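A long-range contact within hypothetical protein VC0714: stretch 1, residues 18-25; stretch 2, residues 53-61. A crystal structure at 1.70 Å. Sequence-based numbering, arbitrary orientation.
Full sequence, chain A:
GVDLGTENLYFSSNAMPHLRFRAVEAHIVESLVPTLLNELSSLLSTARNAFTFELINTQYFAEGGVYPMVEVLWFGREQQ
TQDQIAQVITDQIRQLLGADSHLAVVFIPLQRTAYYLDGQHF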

# COMPACT_ATOMS: atom_id res chain seq x y z
N HIS A 18 -4.35 9.14 14.14
CA HIS A 18 -5.16 9.39 15.31
C HIS A 18 -6.16 10.48 14.93
O HIS A 18 -5.75 11.58 14.63
CB HIS A 18 -4.27 9.90 16.45
CG HIS A 18 -3.07 9.04 16.71
ND1 HIS A 18 -3.06 8.02 17.65
CD2 HIS A 18 -1.83 9.04 16.15
CE1 HIS A 18 -1.88 7.43 17.64
NE2 HIS A 18 -1.12 8.03 16.75
N LEU A 19 -7.45 10.16 14.91
CA LEU A 19 -8.49 11.11 14.53
C LEU A 19 -9.07 11.70 15.78
O LEU A 19 -9.51 10.95 16.67
CB LEU A 19 -9.58 10.42 13.76
CG LEU A 19 -9.21 10.12 12.30
CD1 LEU A 19 -8.34 8.89 12.22
CD2 LEU A 19 -10.48 9.96 11.51
N ARG A 20 -9.14 13.02 15.84
CA ARG A 20 -9.68 13.72 16.99
C ARG A 20 -10.88 14.54 16.55
O ARG A 20 -10.77 15.35 15.65
CB ARG A 20 -8.63 14.62 17.60
CG ARG A 20 -7.45 13.89 18.07
CD ARG A 20 -6.43 14.75 18.76
NE ARG A 20 -5.36 13.90 19.25
CZ ARG A 20 -4.21 14.33 19.73
NH1 ARG A 20 -3.93 15.62 19.79
NH2 ARG A 20 -3.32 13.43 20.14
N PHE A 21 -12.03 14.31 17.18
CA PHE A 21 -13.27 14.91 16.78
C PHE A 21 -13.59 16.04 17.72
O PHE A 21 -13.74 15.81 18.92
CB PHE A 21 -14.37 13.85 16.83
CG PHE A 21 -14.21 12.78 15.79
CD1 PHE A 21 -14.79 12.94 14.55
CD2 PHE A 21 -13.44 11.67 16.04
CE1 PHE A 21 -14.61 11.97 13.54
CE2 PHE A 21 -13.26 10.70 15.05
CZ PHE A 21 -13.86 10.86 13.80
N ARG A 22 -13.68 17.25 17.19
CA ARG A 22 -13.92 18.45 17.97
C ARG A 22 -15.20 19.12 17.50
O ARG A 22 -15.47 19.15 16.30
CB ARG A 22 -12.81 19.46 17.75
CG ARG A 22 -11.43 18.99 17.94
CD ARG A 22 -10.46 20.14 18.24
NE ARG A 22 -9.25 19.51 18.67
CZ ARG A 22 -8.71 19.62 19.86
NH1 ARG A 22 -9.23 20.41 20.79
NH2 ARG A 22 -7.62 18.94 20.10
N ALA A 23 -15.95 19.70 18.43
CA ALA A 23 -17.17 20.44 18.10
C ALA A 23 -18.19 19.60 17.35
O ALA A 23 -18.89 20.07 16.45
CB ALA A 23 -16.82 21.72 17.32
N VAL A 24 -18.27 18.33 17.72
CA VAL A 24 -19.19 17.38 17.11
C VAL A 24 -19.94 16.70 18.26
O VAL A 24 -19.34 16.31 19.25
CB VAL A 24 -18.47 16.29 16.28
CG1 VAL A 24 -18.02 16.80 14.95
CG2 VAL A 24 -17.29 15.76 17.02
N GLU A 25 -21.25 16.55 18.13
CA GLU A 25 -22.02 15.90 19.18
C GLU A 25 -21.58 14.44 19.35
O GLU A 25 -21.28 13.78 18.37
CB GLU A 25 -23.50 15.98 18.86
CG GLU A 25 -24.37 15.75 20.08
CD GLU A 25 -24.96 14.36 20.12
OE1 GLU A 25 -25.05 13.76 21.23
OE2 GLU A 25 -25.34 13.86 19.04
N PHE A 53 -9.46 6.81 17.52
CA PHE A 53 -10.51 7.80 17.40
C PHE A 53 -10.75 8.41 18.76
O PHE A 53 -10.91 7.68 19.75
CB PHE A 53 -11.79 7.12 16.92
CG PHE A 53 -11.64 6.40 15.63
CD1 PHE A 53 -11.92 7.03 14.44
CD2 PHE A 53 -11.20 5.09 15.60
CE1 PHE A 53 -11.76 6.36 13.24
CE2 PHE A 53 -11.05 4.44 14.42
CZ PHE A 53 -11.32 5.08 13.23
N GLU A 54 -10.77 9.74 18.85
CA GLU A 54 -10.92 10.42 20.13
C GLU A 54 -12.04 11.47 20.03
O GLU A 54 -12.04 12.24 19.11
CB GLU A 54 -9.59 11.09 20.49
CG GLU A 54 -9.60 11.97 21.71
CD GLU A 54 -8.21 12.41 22.16
OE1 GLU A 54 -8.13 13.09 23.21
OE2 GLU A 54 -7.19 12.11 21.48
N LEU A 55 -12.97 11.48 20.96
CA LEU A 55 -13.94 12.56 21.10
C LEU A 55 -13.40 13.53 22.14
O LEU A 55 -13.18 13.14 23.27
CB LEU A 55 -15.27 12.01 21.58
CG LEU A 55 -16.41 13.01 21.85
CD1 LEU A 55 -16.66 13.86 20.64
CD2 LEU A 55 -17.64 12.23 22.31
N ILE A 56 -13.23 14.79 21.76
CA ILE A 56 -12.56 15.78 22.59
C ILE A 56 -13.67 16.50 23.34
O ILE A 56 -14.62 16.94 22.72
CB ILE A 56 -11.74 16.75 21.69
CG1 ILE A 56 -10.64 15.99 20.95
CG2 ILE A 56 -11.15 17.91 22.49
CD1 ILE A 56 -9.64 15.36 21.83
N ASN A 57 -13.59 16.64 24.66
CA ASN A 57 -14.79 17.07 25.39
C ASN A 57 -14.86 18.53 25.88
O ASN A 57 -15.31 18.81 27.01
CB ASN A 57 -15.14 16.05 26.47
CG ASN A 57 -15.86 14.86 25.89
OD1 ASN A 57 -15.30 13.75 25.79
ND2 ASN A 57 -17.09 15.10 25.45
N THR A 58 -14.51 19.43 24.97
CA THR A 58 -14.30 20.84 25.26
C THR A 58 -15.47 21.69 24.78
O THR A 58 -16.32 21.24 24.01
CB THR A 58 -13.04 21.32 24.55
OG1 THR A 58 -13.11 21.00 23.16
CG2 THR A 58 -11.80 20.58 25.03
N GLN A 59 -15.47 22.94 25.21
CA GLN A 59 -16.53 23.86 24.84
C GLN A 59 -15.99 24.96 23.94
O GLN A 59 -14.94 25.53 24.19
CB GLN A 59 -17.20 24.45 26.08
CG GLN A 59 -17.98 23.43 26.97
CD GLN A 59 -18.73 22.32 26.21
OE1 GLN A 59 -19.38 22.56 25.18
NE2 GLN A 59 -18.66 21.09 26.75
N TYR A 60 -16.76 25.25 22.91
CA TYR A 60 -16.36 26.09 21.79
C TYR A 60 -17.31 27.28 21.67
O TYR A 60 -18.49 27.16 21.98
CB TYR A 60 -16.43 25.33 20.47
CG TYR A 60 -15.54 24.13 20.42
CD1 TYR A 60 -14.34 24.17 19.75
CD2 TYR A 60 -15.90 22.98 21.08
CE1 TYR A 60 -13.51 23.05 19.72
CE2 TYR A 60 -15.10 21.88 21.06
CZ TYR A 60 -13.91 21.91 20.38
OH TYR A 60 -13.12 20.78 20.40
N PHE A 61 -16.75 28.40 21.24
CA PHE A 61 -17.49 29.56 20.79
C PHE A 61 -16.92 30.03 19.46
O PHE A 61 -15.69 30.07 19.27
CB PHE A 61 -17.36 30.72 21.77
CG PHE A 61 -18.09 31.94 21.32
CD1 PHE A 61 -19.48 32.04 21.46
CD2 PHE A 61 -17.43 32.94 20.66
CE1 PHE A 61 -20.16 33.16 20.99
CE2 PHE A 61 -18.11 34.06 20.19
CZ PHE A 61 -19.46 34.18 20.36
O HOH W 1 -5.46 10.86 20.05

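Residues 18-22 form a strand that lies beside a strand that is already under way at Phe-53. The two run parallel, with 20° between their directions and a closest axis approach of 4.7 Å. Leu-19 pairs with Phe-53, Arg-20 with Glu-54, and Phe-21 with Leu-55.

Three backbone hydrogen bonds hold this register. Glu-54 N donates to Leu-19 O at 2.8 Å. Phe-21 N donates to Glu-54 O, also at 2.8 Å, and Ile-56 N donates to Phe-21 O at 3.1 Å. Glu-54 thus uses both its N and its O, bonding to the residues before and after Arg-20, as is usual for parallel strands. Two CA-H...O contacts add to the ladder: Phe-53 CA lies 3.4 Å from Leu-19 O, and Arg-20 CA lies 3.5 Å from Glu-54 O.

Arg-20 and Glu-54 share one face of the sheet and carry opposite charges. Arg-20 NE and Glu-54 OE2 are 3.4 Å apart, a salt bridge. The oxygen lies well out of the guanidinium plane, so the attraction is between charges only. Water 1 supplies the directed link: it accepts from Arg-20 NE at 3.1 Å and donates to Glu-54 OE2 at 2.6 Å.

Leu-19, Phe-21, Phe-53 and Leu-55 line the other face, which is apolar here. Leu-19 CB meets Phe-53 CD1 at 4.2 Å. The Phe-21 and Phe-53 rings meet edge to edge, with CE2 of Phe-21 4.0 Å from CD1 of Phe-53. Leu-55 CD1 also reaches Val-24 CG2, in the loop after the first strand, at 4.1 Å.

Past the last paired residues, Phe-21 and Leu-55, side chains keep the stretches in touch. Ile-56 CG2 sits over one face of the Arg-22 guanidinium, 3.6 Å from Arg-22 NH1. Ala-23 packs on the face of the Tyr-60 ring, a CH-pi contact with Ala-23 CB 4.0 Å from the centroid of the Tyr-60 ring atoms.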